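Local coordinates for type III Pentaketide Synthase (Neurospora crassa, PDB 3EUO), which is a type III polyketide synthase of the chalcone synthase family, probably acting as an acyltransferase that builds pentaketide products from acyl units, at residues 75-80 with 111-116; 84-89 with 124-129; 105-110 with 147-152; 117-122 with 170-175. All coordinates share one frame; numbering follows the deposited sequence.

Interaction 1: residues 75-80 with 111-116; sequences EVFMSD and CTDSAN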
loop_
_atom_site.group_PDB
_atom_site.type_symbol
_atom_site.label_atom_id
_atom_site.label_comp_id
_atom_site.label_asym_id
_atom_site.label_seq_id
_atom_site.Cartn_x
_atom_site.Cartn_y
_atom_site.Cartn_z
ATOM N N GLU A 75 -1.473 -17.944 -4.629
ATOM C CA GLU A 75 -2.409 -18.615 -5.522
ATOM C C GLU A 75 -3.771 -18.817 -4.864
ATOM O O GLU A 75 -4.802 -18.578 -5.494
ATOM C CB GLU A 75 -1.824 -19.939 -6.007
ATOM C CG GLU A 75 -0.682 -19.730 -6.999
ATOM C CD GLU A 75 0.171 -20.966 -7.224
ATOM O OE1 GLU A 75 -0.044 -22.003 -6.554
ATOM O OE2 GLU A 75 1.071 -20.894 -8.088
ATOM N N VAL A 76 -3.770 -19.210 -3.593
ATOM C CA VAL A 76 -5.014 -19.441 -2.849
ATOM C C VAL A 76 -5.670 -18.128 -2.384
ATOM O O VAL A 76 -6.910 -18.025 -2.337
ATOM C CB VAL A 76 -4.806 -20.472 -1.705
ATOM C CG1 VAL A 76 -5.966 -20.468 -0.702
ATOM C CG2 VAL A 76 -4.654 -21.875 -2.306
ATOM N N PHE A 77 -4.848 -17.124 -2.071
ATOM C CA PHE A 77 -5.372 -15.776 -1.805
ATOM C C PHE A 77 -6.208 -15.313 -2.999
ATOM O O PHE A 77 -7.312 -14.786 -2.837
ATOM C CB PHE A 77 -4.235 -14.788 -1.525
ATOM C CG PHE A 77 -4.705 -13.447 -1.004
ATOM C CD1 PHE A 77 -4.816 -13.228 0.366
ATOM C CD2 PHE A 77 -5.038 -12.411 -1.883
ATOM C CE1 PHE A 77 -5.241 -11.993 0.855
ATOM C CE2 PHE A 77 -5.469 -11.165 -1.401
ATOM C CZ PHE A 77 -5.561 -10.963 -0.026
ATOM N N MET A 78 -5.684 -15.525 -4.201
ATOM C CA MET A 78 -6.408 -15.140 -5.411
ATOM C C MET A 78 -7.634 -16.019 -5.689
ATOM O O MET A 78 -8.702 -15.491 -6.025
ATOM C CB MET A 78 -5.464 -15.100 -6.612
ATOM C CG MET A 78 -4.325 -14.095 -6.439
ATOM S SD MET A 78 -4.850 -12.363 -6.211
ATOM C CE MET A 78 -5.703 -12.114 -7.734
ATOM N N SER A 79 -7.501 -17.336 -5.522
ATOM C CA SER A 79 -8.612 -18.254 -5.837
ATOM C C SER A 79 -9.733 -18.238 -4.808
ATOM O O SER A 79 -10.910 -18.337 -5.177
ATOM C CB SER A 79 -8.132 -19.695 -6.054
ATOM O OG SER A 79 -7.593 -20.269 -4.873
ATOM N N ASP A 80 -9.370 -18.116 -3.532
ATOM C CA ASP A 80 -10.332 -18.252 -2.429
ATOM C C ASP A 80 -10.598 -16.972 -1.631
ATOM O O ASP A 80 -11.620 -16.870 -0.954
ATOM C CB ASP A 80 -9.901 -19.384 -1.491
ATOM C CG ASP A 80 -10.077 -20.750 -2.123
ATOM O OD1 ASP A 80 -10.920 -21.513 -1.620
ATOM O OD2 ASP A 80 -9.399 -21.042 -3.136
ATOM N N CYS A 111 -2.658 -7.651 4.656
ATOM C CA CYS A 111 -1.273 -7.953 5.030
ATOM C C CYS A 111 -0.933 -9.412 4.737
ATOM O O CYS A 111 0.138 -9.885 5.117
ATOM C CB CYS A 111 -1.013 -7.611 6.498
ATOM S SG CYS A 111 -1.981 -8.606 7.633
ATOM N N THR A 112 -1.834 -10.110 4.045
ATOM C CA THR A 112 -1.678 -11.557 3.830
ATOM C C THR A 112 -1.483 -11.934 2.350
ATOM O O THR A 112 -1.654 -13.100 1.943
ATOM C CB THR A 112 -2.832 -12.339 4.469
ATOM O OG1 THR A 112 -4.086 -11.750 4.093
ATOM C CG2 THR A 112 -2.701 -12.320 5.992
ATOM N N ASP A 113 -1.106 -10.931 1.566
ATOM C CA ASP A 113 -0.738 -11.095 0.168
ATOM C C ASP A 113 0.254 -10.022 -0.271
ATOM O O ASP A 113 0.292 -8.918 0.283
ATOM C CB ASP A 113 -1.970 -11.009 -0.742
ATOM C CG ASP A 113 -1.676 -11.487 -2.160
ATOM O OD1 ASP A 113 -1.152 -12.613 -2.293
ATOM O OD2 ASP A 113 -1.962 -10.751 -3.130
ATOM N N SER A 114 1.040 -10.357 -1.287
ATOM C CA SER A 114 1.827 -9.385 -2.037
ATOM C C SER A 114 1.732 -9.768 -3.504
ATOM O O SER A 114 1.891 -10.940 -3.853
ATOM C CB SER A 114 3.290 -9.404 -1.598
ATOM O OG SER A 114 4.059 -8.536 -2.409
ATOM N N ALA A 115 1.469 -8.784 -4.362
ATOM C CA ALA A 115 1.230 -9.052 -5.779
ATOM C C ALA A 115 1.384 -7.780 -6.583
ATOM O O ALA A 115 1.160 -6.699 -6.061
ATOM C CB ALA A 115 -0.178 -9.625 -5.989
ATOM N N ASN A 116 1.784 -7.917 -7.846
ATOM C CA ASN A 116 1.777 -6.798 -8.777
ATOM C C ASN A 116 1.318 -7.356 -10.119
ATOM O O ASN A 116 2.041 -8.157 -10.715
ATOM C CB ASN A 116 3.174 -6.174 -8.941
ATOM C CG ASN A 116 3.809 -5.790 -7.624
ATOM O OD1 ASN A 116 4.392 -6.633 -6.933
ATOM N ND2 ASN A 116 3.731 -4.510 -7.282
#

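Interaction 2: residues 84-89 with 124-129; sequences LAVEAS and AKELGL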
loop_
_atom_site.group_PDB
_atom_site.type_symbol
_atom_site.label_atom_id
_atom_site.label_comp_id
_atom_site.label_asym_id
_atom_site.label_seq_id
_atom_site.Cartn_x
_atom_site.Cartn_y
_atom_site.Cartn_z
ATOM N N LEU A 84 -14.325 -13.456 -1.975
ATOM C CA LEU A 84 -14.914 -12.913 -0.751
ATOM C C LEU A 84 -14.954 -11.394 -0.850
ATOM O O LEU A 84 -15.954 -10.759 -0.499
ATOM C CB LEU A 84 -14.088 -13.324 0.480
ATOM C CG LEU A 84 -13.835 -14.809 0.738
ATOM C CD1 LEU A 84 -12.863 -14.998 1.901
ATOM C CD2 LEU A 84 -15.148 -15.542 0.988
ATOM N N ALA A 85 -13.859 -10.823 -1.341
ATOM C CA ALA A 85 -13.740 -9.374 -1.496
ATOM C C ALA A 85 -14.732 -8.850 -2.535
ATOM O O ALA A 85 -15.323 -7.779 -2.363
ATOM C CB ALA A 85 -12.320 -9.007 -1.879
ATOM N N VAL A 86 -14.914 -9.617 -3.606
ATOM C CA VAL A 86 -15.859 -9.248 -4.652
ATOM C C VAL A 86 -17.278 -9.234 -4.068
ATOM O O VAL A 86 -18.023 -8.279 -4.272
ATOM C CB VAL A 86 -15.752 -10.170 -5.896
ATOM C CG1 VAL A 86 -16.874 -9.883 -6.892
ATOM C CG2 VAL A 86 -14.387 -10.000 -6.585
ATOM N N GLU A 87 -17.629 -10.273 -3.314
ATOM C CA GLU A 87 -18.985 -10.365 -2.751
ATOM C C GLU A 87 -19.273 -9.309 -1.674
ATOM O O GLU A 87 -20.361 -8.720 -1.652
ATOM C CB GLU A 87 -19.259 -11.787 -2.247
ATOM C CG GLU A 87 -20.633 -11.998 -1.595
ATOM C CD GLU A 87 -21.814 -11.802 -2.554
ATOM O OE1 GLU A 87 -21.621 -11.780 -3.792
ATOM O OE2 GLU A 87 -22.951 -11.675 -2.054
ATOM N N ALA A 88 -18.297 -9.060 -0.795
ATOM C CA ALA A 88 -18.419 -8.018 0.230
ATOM C C ALA A 88 -18.608 -6.642 -0.416
ATOM O O ALA A 88 -19.469 -5.866 -0.009
ATOM C CB ALA A 88 -17.190 -8.014 1.137
ATOM N N SER A 89 -17.800 -6.363 -1.435
ATOM C CA SER A 89 -17.887 -5.111 -2.179
ATOM C C SER A 89 -19.234 -4.970 -2.879
ATOM O O SER A 89 -19.808 -3.878 -2.895
ATOM C CB SER A 89 -16.748 -5.013 -3.197
ATOM O OG SER A 89 -15.484 -5.000 -2.542
ATOM N N ALA A 124 -11.658 -5.043 -8.516
ATOM C CA ALA A 124 -12.228 -3.953 -9.311
ATOM C C ALA A 124 -12.673 -4.406 -10.709
ATOM O O ALA A 124 -13.731 -3.989 -11.191
ATOM C CB ALA A 124 -11.246 -2.806 -9.413
ATOM N N LYS A 125 -11.857 -5.250 -11.345
ATOM C CA LYS A 125 -12.167 -5.816 -12.667
ATOM C C LYS A 125 -13.421 -6.690 -12.621
ATOM O O LYS A 125 -14.296 -6.582 -13.484
ATOM C CB LYS A 125 -10.977 -6.631 -13.193
ATOM C CG LYS A 125 -11.178 -7.255 -14.585
ATOM C CD LYS A 125 -10.086 -8.283 -14.874
ATOM C CE LYS A 125 -10.213 -8.921 -16.263
ATOM N NZ LYS A 125 -11.012 -10.187 -16.259
ATOM N N GLU A 126 -13.499 -7.560 -11.616
ATOM C CA GLU A 126 -14.668 -8.420 -11.435
ATOM C C GLU A 126 -15.942 -7.621 -11.163
ATOM O O GLU A 126 -17.035 -8.024 -11.576
ATOM C CB GLU A 126 -14.431 -9.420 -10.310
ATOM C CG GLU A 126 -13.542 -10.589 -10.686
ATOM C CD GLU A 126 -13.783 -11.801 -9.800
ATOM O OE1 GLU A 126 -14.960 -12.073 -9.460
ATOM O OE2 GLU A 126 -12.798 -12.484 -9.442
ATOM N N LEU A 127 -15.794 -6.489 -10.477
ATOM C CA LEU A 127 -16.905 -5.585 -10.195
ATOM C C LEU A 127 -17.289 -4.706 -11.391
ATOM O O LEU A 127 -18.354 -4.077 -11.389
ATOM C CB LEU A 127 -16.578 -4.688 -8.989
ATOM C CG LEU A 127 -16.447 -5.349 -7.612
ATOM C CD1 LEU A 127 -15.818 -4.365 -6.630
ATOM C CD2 LEU A 127 -17.805 -5.823 -7.091
ATOM N N GLY A 128 -16.421 -4.647 -12.397
ATOM C CA GLY A 128 -16.671 -3.831 -13.584
ATOM C C GLY A 128 -16.504 -2.348 -13.319
ATOM O O GLY A 128 -17.177 -1.517 -13.934
ATOM N N LEU A 129 -15.591 -2.000 -12.410
ATOM C CA LEU A 129 -15.338 -0.593 -12.086
ATOM C C LEU A 129 -14.617 0.141 -13.214
ATOM O O LEU A 129 -14.115 -0.487 -14.147
ATOM C CB LEU A 129 -14.570 -0.468 -10.764
ATOM C CG LEU A 129 -15.226 -1.135 -9.553
ATOM C CD1 LEU A 129 -14.465 -0.781 -8.294
ATOM C CD2 LEU A 129 -16.691 -0.728 -9.423
#

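Interaction 3: residues 105-110 with 147-152; sequences HMVSTT and LAALRT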
loop_
_atom_site.group_PDB
_atom_site.type_symbol
_atom_site.label_atom_id
_atom_site.label_comp_id
_atom_site.label_asym_id
_atom_site.label_seq_id
_atom_site.Cartn_x
_atom_site.Cartn_y
_atom_site.Cartn_z
ATOM N N HIS A 105 -13.101 6.131 -6.292
ATOM C CA HIS A 105 -11.833 5.703 -5.706
ATOM C C HIS A 105 -12.054 4.334 -5.076
ATOM O O HIS A 105 -13.188 3.957 -4.754
ATOM C CB HIS A 105 -11.377 6.607 -4.548
ATOM C CG HIS A 105 -11.282 8.072 -4.853
ATOM N ND1 HIS A 105 -12.382 8.856 -5.136
ATOM C CD2 HIS A 105 -10.227 8.918 -4.793
ATOM C CE1 HIS A 105 -11.998 10.111 -5.292
ATOM N NE2 HIS A 105 -10.696 10.179 -5.078
ATOM N N MET A 106 -10.957 3.618 -4.854
ATOM C CA MET A 106 -10.958 2.370 -4.103
ATOM C C MET A 106 -9.782 2.457 -3.132
ATOM O O MET A 106 -8.679 2.818 -3.537
ATOM C CB MET A 106 -10.798 1.184 -5.062
ATOM C CG MET A 106 -10.889 -0.204 -4.439
ATOM S SD MET A 106 -10.837 -1.467 -5.758
ATOM C CE MET A 106 -12.558 -1.776 -6.053
ATOM N N VAL A 107 -10.025 2.194 -1.851
ATOM C CA VAL A 107 -8.927 2.099 -0.872
ATOM C C VAL A 107 -8.989 0.711 -0.259
ATOM O O VAL A 107 -9.944 0.394 0.449
ATOM C CB VAL A 107 -8.996 3.171 0.248
ATOM C CG1 VAL A 107 -7.803 3.030 1.199
ATOM C CG2 VAL A 107 -9.017 4.578 -0.340
ATOM N N SER A 108 -7.976 -0.106 -0.537
ATOM C CA SER A 108 -7.967 -1.511 -0.132
ATOM C C SER A 108 -6.812 -1.796 0.797
ATOM O O SER A 108 -5.800 -1.104 0.769
ATOM C CB SER A 108 -7.863 -2.436 -1.355
ATOM O OG SER A 108 -8.907 -2.169 -2.278
ATOM N N THR A 109 -6.957 -2.835 1.607
ATOM C CA THR A 109 -5.867 -3.241 2.483
ATOM C C THR A 109 -5.790 -4.759 2.587
ATOM O O THR A 109 -6.797 -5.458 2.432
ATOM C CB THR A 109 -5.982 -2.561 3.873
ATOM O OG1 THR A 109 -4.785 -2.781 4.635
ATOM C CG2 THR A 109 -7.188 -3.056 4.641
ATOM N N THR A 110 -4.575 -5.252 2.803
ATOM C CA THR A 110 -4.323 -6.640 3.195
ATOM C C THR A 110 -2.900 -6.739 3.723
ATOM O O THR A 110 -2.036 -5.981 3.299
ATOM C CB THR A 110 -4.520 -7.650 2.031
ATOM O OG1 THR A 110 -4.440 -8.990 2.545
ATOM C CG2 THR A 110 -3.467 -7.460 0.921
ATOM N N LEU A 147 -9.566 0.554 9.709
ATOM C CA LEU A 147 -9.709 1.959 10.093
ATOM C C LEU A 147 -8.721 2.887 9.375
ATOM O O LEU A 147 -9.050 4.047 9.089
ATOM C CB LEU A 147 -9.641 2.126 11.616
ATOM C CG LEU A 147 -10.854 1.588 12.389
ATOM C CD1 LEU A 147 -10.769 1.971 13.862
ATOM C CD2 LEU A 147 -12.189 2.046 11.769
ATOM N N ALA A 148 -7.519 2.392 9.073
ATOM C CA ALA A 148 -6.564 3.192 8.297
ATOM C C ALA A 148 -7.091 3.471 6.886
ATOM O O ALA A 148 -6.971 4.594 6.376
ATOM C CB ALA A 148 -5.183 2.520 8.238
ATOM N N ALA A 149 -7.675 2.450 6.262
ATOM C CA ALA A 149 -8.275 2.610 4.943
ATOM C C ALA A 149 -9.442 3.592 4.995
ATOM O O ALA A 149 -9.580 4.434 4.111
ATOM C CB ALA A 149 -8.724 1.252 4.389
ATOM N N LEU A 150 -10.264 3.492 6.041
ATOM C CA LEU A 150 -11.387 4.410 6.208
ATOM C C LEU A 150 -10.937 5.877 6.310
ATOM O O LEU A 150 -11.528 6.750 5.677
ATOM C CB LEU A 150 -12.242 4.032 7.430
ATOM C CG LEU A 150 -13.547 4.817 7.598
ATOM C CD1 LEU A 150 -14.541 4.537 6.463
ATOM C CD2 LEU A 150 -14.170 4.529 8.957
ATOM N N ARG A 151 -9.899 6.126 7.108
ATOM C CA ARG A 151 -9.384 7.480 7.316
ATOM C C ARG A 151 -8.753 8.022 6.032
ATOM O O ARG A 151 -8.925 9.202 5.682
ATOM C CB ARG A 151 -8.369 7.473 8.469
ATOM C CG ARG A 151 -7.651 8.807 8.711
ATOM C CD ARG A 151 -6.714 8.749 9.931
ATOM N NE ARG A 151 -5.847 7.574 9.908
ATOM C CZ ARG A 151 -4.799 7.430 9.100
ATOM N NH1 ARG A 151 -4.478 8.399 8.248
ATOM N NH2 ARG A 151 -4.078 6.312 9.139
ATOM N N THR A 152 -8.022 7.158 5.334
ATOM C CA THR A 152 -7.433 7.518 4.050
ATOM C C THR A 152 -8.545 7.871 3.059
ATOM O O THR A 152 -8.479 8.908 2.413
ATOM C CB THR A 152 -6.548 6.397 3.498
ATOM O OG1 THR A 152 -5.498 6.129 4.439
ATOM C CG2 THR A 152 -5.927 6.804 2.155
#

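Interaction 4: residues 117-122 with 170-175; sequences PGYDHY and LVLALE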
loop_
_atom_site.group_PDB
_atom_site.type_symbol
_atom_site.label_atom_id
_atom_site.label_comp_id
_atom_site.label_asym_id
_atom_site.label_seq_id
_atom_site.Cartn_x
_atom_site.Cartn_y
_atom_site.Cartn_z
ATOM N N PRO A 117 0.115 -6.976 -10.586
ATOM C CA PRO A 117 -0.884 -6.075 -9.973
ATOM C C PRO A 117 -1.384 -6.571 -8.618
ATOM O O PRO A 117 -1.456 -7.789 -8.389
ATOM C CB PRO A 117 -2.044 -6.078 -10.985
ATOM C CG PRO A 117 -1.458 -6.592 -12.264
ATOM C CD PRO A 117 -0.328 -7.498 -11.891
ATOM N N GLY A 118 -1.722 -5.634 -7.731
ATOM C CA GLY A 118 -2.304 -5.970 -6.423
ATOM C C GLY A 118 -3.701 -6.547 -6.542
ATOM O O GLY A 118 -4.348 -6.440 -7.599
ATOM N N TYR A 119 -4.177 -7.159 -5.460
ATOM C CA TYR A 119 -5.441 -7.899 -5.503
ATOM C C TYR A 119 -6.615 -6.992 -5.810
ATOM O O TYR A 119 -7.619 -7.441 -6.374
ATOM C CB TYR A 119 -5.679 -8.690 -4.204
ATOM C CG TYR A 119 -6.358 -7.926 -3.078
ATOM C CD1 TYR A 119 -7.758 -7.901 -2.969
ATOM C CD2 TYR A 119 -5.605 -7.248 -2.107
ATOM C CE1 TYR A 119 -8.390 -7.212 -1.932
ATOM C CE2 TYR A 119 -6.235 -6.549 -1.057
ATOM C CZ TYR A 119 -7.622 -6.538 -0.980
ATOM O OH TYR A 119 -8.241 -5.862 0.042
ATOM N N ASP A 120 -6.479 -5.713 -5.451
ATOM C CA ASP A 120 -7.531 -4.739 -5.685
ATOM C C ASP A 120 -7.870 -4.611 -7.167
ATOM O O ASP A 120 -9.037 -4.421 -7.526
ATOM C CB ASP A 120 -7.191 -3.378 -5.057
ATOM C CG ASP A 120 -5.895 -2.771 -5.580
ATOM O OD1 ASP A 120 -4.986 -3.517 -6.012
ATOM O OD2 ASP A 120 -5.787 -1.520 -5.538
ATOM N N HIS A 121 -6.852 -4.715 -8.018
ATOM C CA HIS A 121 -7.078 -4.708 -9.457
ATOM C C HIS A 121 -8.108 -5.752 -9.882
ATOM O O HIS A 121 -9.069 -5.443 -10.606
ATOM C CB HIS A 121 -5.784 -4.953 -10.224
ATOM C CG HIS A 121 -6.001 -5.079 -11.700
ATOM N ND1 HIS A 121 -6.200 -6.293 -12.323
ATOM C CD2 HIS A 121 -6.118 -4.136 -12.662
ATOM C CE1 HIS A 121 -6.409 -6.092 -13.611
ATOM N NE2 HIS A 121 -6.358 -4.792 -13.844
ATOM N N TYR A 122 -7.901 -6.983 -9.425
ATOM C CA TYR A 122 -8.736 -8.120 -9.816
ATOM C C TYR A 122 -10.153 -7.971 -9.261
ATOM O O TYR A 122 -11.137 -8.245 -9.964
ATOM C CB TYR A 122 -8.086 -9.435 -9.377
ATOM C CG TYR A 122 -6.728 -9.650 -10.012
ATOM C CD1 TYR A 122 -6.598 -10.381 -11.197
ATOM C CD2 TYR A 122 -5.576 -9.110 -9.439
ATOM C CE1 TYR A 122 -5.345 -10.575 -11.792
ATOM C CE2 TYR A 122 -4.320 -9.299 -10.026
ATOM C CZ TYR A 122 -4.218 -10.029 -11.199
ATOM O OH TYR A 122 -2.975 -10.211 -11.775
ATOM N N LEU A 170 -14.994 2.871 -2.556
ATOM C CA LEU A 170 -15.040 1.502 -2.074
ATOM C C LEU A 170 -13.859 1.299 -1.137
ATOM O O LEU A 170 -12.704 1.341 -1.577
ATOM C CB LEU A 170 -14.985 0.494 -3.235
ATOM C CG LEU A 170 -14.942 -0.998 -2.858
ATOM C CD1 LEU A 170 -16.100 -1.401 -1.937
ATOM C CD2 LEU A 170 -14.937 -1.874 -4.089
ATOM N N VAL A 171 -14.156 1.072 0.141
ATOM C CA VAL A 171 -13.129 0.806 1.156
ATOM C C VAL A 171 -13.162 -0.679 1.503
ATOM O O VAL A 171 -14.170 -1.180 1.997
ATOM C CB VAL A 171 -13.341 1.631 2.440
ATOM C CG1 VAL A 171 -12.060 1.629 3.290
ATOM C CG2 VAL A 171 -13.757 3.067 2.109
ATOM N N LEU A 172 -12.053 -1.375 1.265
ATOM C CA LEU A 172 -12.073 -2.836 1.264
ATOM C C LEU A 172 -10.927 -3.454 2.063
ATOM O O LEU A 172 -9.783 -3.034 1.931
ATOM C CB LEU A 172 -12.040 -3.355 -0.188
ATOM C CG LEU A 172 -11.928 -4.872 -0.446
ATOM C CD1 LEU A 172 -13.199 -5.602 -0.027
ATOM C CD2 LEU A 172 -11.592 -5.156 -1.917
ATOM N N ALA A 173 -11.249 -4.458 2.874
ATOM C CA ALA A 173 -10.226 -5.252 3.566
ATOM C C ALA A 173 -10.429 -6.727 3.277
ATOM O O ALA A 173 -11.554 -7.237 3.347
ATOM C CB ALA A 173 -10.268 -4.998 5.058
ATOM N N LEU A 174 -9.344 -7.407 2.927
ATOM C CA LEU A 174 -9.381 -8.849 2.729
ATOM C C LEU A 174 -8.169 -9.469 3.403
ATOM O O LEU A 174 -7.032 -9.045 3.168
ATOM C CB LEU A 174 -9.409 -9.178 1.230
ATOM C CG LEU A 174 -9.114 -10.614 0.775
ATOM C CD1 LEU A 174 -10.165 -11.614 1.274
ATOM C CD2 LEU A 174 -9.009 -10.666 -0.743
ATOM N N GLU A 175 -8.410 -10.481 4.232
ATOM C CA GLU A 175 -7.317 -11.198 4.885
ATOM C C GLU A 175 -7.568 -12.691 4.811
ATOM O O GLU A 175 -8.683 -13.149 5.061
ATOM C CB GLU A 175 -7.138 -10.767 6.350
ATOM C CG GLU A 175 -6.937 -9.259 6.566
ATOM C CD GLU A 175 -5.570 -8.729 6.138
ATOM O OE1 GLU A 175 -4.733 -9.484 5.587
ATOM O OE2 GLU A 175 -5.332 -7.521 6.359
#

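Interaction 1: residues 75-80 with 111-116
The side chain of D113 lies flat over one face of the F77 ring. Its CB sits 3.4 Å from the centroid of the F77 ring and only 5° off the ring normal, a CH-pi contact at the centre of the face. From there the carboxylate spreads toward one border of the ring, with D113 CG 3.5 Å from F77 CD2, and its plane is turned just 6° from that of the ring, so the two flat groups stack. Both chains reach this position with CG anti to the backbone N (chi1 -167° for D113). T112 approaches quite differently: its side chain stands roughly perpendicular to that of F77, and its OG1 meets the ring edge near the ring plane, 3.4 Å from F77 CE1. That hydroxyl is buried but held by hydrogen bonds to E175 OE1, V176 N and T110 OG1, while F77 also meets the ring of Y119 edge-to-face. Through F77, helix 70-96 packs on the loop between strand 105-109 and helix 119-127. S114 OG bonds to W250 NE1 of the second subunit, consistent with the place of this loop at the dimer interface in the thiolase-like fold of chalcone synthases.

Interaction 2: residues 84-89 with 124-129
V86 presents its two methyls to neighbouring residues on helix 119-127. CG2 packs against the flank of E126, which runs across the valine, 3.6 Å from E126 OE1 and 3.8 Å from E126 CB. CG1, anti to the backbone N of V86 (chi1 172°), is 4.2 Å from L127 CD2, the valine and leucine lying alongside and pointing opposite ways. The same L127 CD2 also rests on the backbone, 3.7 Å from V86 O, while the other branch, L127 CD1, reaches on to S89 CB at 3.6 Å. An alanine in place of V86 would lack both methyls, and E126 would probably lose part of its apolar support and be freer to turn, with a gap opened beside L127. The second shell fixes S89: its OG turns back along its own helix to bond A85 O at 2.8 Å, reaching that oxygen from the face opposite to S89 N, so a buried hydroxyl is satisfied and CB is left to meet the leucine. Beyond L127, G128 ends the helix in a Schellman motif, with a positive phi of 74°. V123, one turn before L127, touches A85, V86 and S89. Beneath both helices runs strand 168-175, where L170 packs on S89 and L127, and L172 on A85 and S89.

Interaction 3: residues 105-110 with 147-152
V107 projects from strand 105-109 onto helix 145-162, meeting A149 and T152 with a single methyl, CG1. Along the helix, A148 comes first: its side chain packs on I141 and its carbonyl oxygen accepts bonds from the next turn. A149 makes the central contact. Its CB points at the strand and lies 3.8 Å from V107 CG1, and its carbonyl oxygen is 3.7 Å from that same methyl, so CG1 rests on both side chain and backbone of one residue. The small methyl of A149 lets the helix come close, with only 5.9 Å between the CA atoms of V107 and A149. With CG1 anti to the backbone N (chi1 -178°), V107 directs this branch to the helix. R151 looks elsewhere, forming salt bridges with E372 and with E134 of the second subunit. T152, one turn after A149, brings its CB to 4.3 Å from V107 CG1. Its hydroxyl folds back on the helix: OG1 donates to A148 O at 2.9 Å, tilted 35° from the carbonyl plane and on the face opposite to T152 N, so this buried polar atom has a partner within its own helix. T152 also packs on V136 of the second subunit. The helix follows shortly after C143, seen here as 3-sulfinoalanine, and it links strand 134-138 to strand 168-175. Strand 105-109 runs parallel between those two, and A149 touches them as well, through L138 and V171.

Interaction 4: residues 117-122 with 170-175
The helix of a beta-alpha-beta crossover in the thiolase-like fold, 119-127, sets Y119 against L172 and L174 of a further strand of the sheet, 168-175. The leucines lie two residues apart, and hence on one side of the strand, and each has CG anti to its backbone N. Their CD2 methyls converge on a single ring atom: Y119 CE1 is 3.8 Å from L172 CD2 and 3.7 Å from L174 CD2, both approaching the ring obliquely. L174 CB comes within 3.7 Å of Y119 OH. A chi1 of 87° places the tyrosine CG between the backbone N and the carbonyl carbon, which sends the ring down toward the sheet. The helix belongs to the connection from strand 105-109 to strand 134-138, yet the ring reaches past the first of these to its parallel neighbour. The buried hydroxyl is satisfied by a hydrogen bond with T109 O, back on strand 105-109. A phenylalanine here would lack the hydroxyl and would probably leave T109 O without this mate, weakening the tie between the helix and strand 105-109. F77 of helix 70-96 packs on L174 too. A173, between the leucines, turns its methyl away from the tyrosine and packs on T109 and S332.

Overall arrangement
Interactions 3 and 4 use the neighbouring parallel strands 105-109 and 168-175, while interactions 1 and 2, their centres about 15 Å apart, lie on helix 70-96, on the side of the sheet that carries helix 119-127. Interaction 4 lies about 8 Å from interaction 2 and about 10 Å from interactions 1 and 3, centre to centre. Interactions 1 and 4 join through F77 CZ, 3.5 Å from L174 CD2, and through E175 OE1, 2.8 Å from T112 OG1. Interactions 3 and 4 join through Y119 OH, 2.8 Å from T109 O. Interaction 3 packs the opposite face, on the helix just after C143, seen as 3-sulfinoalanine and probably the counterpart of the family's catalytic cysteine.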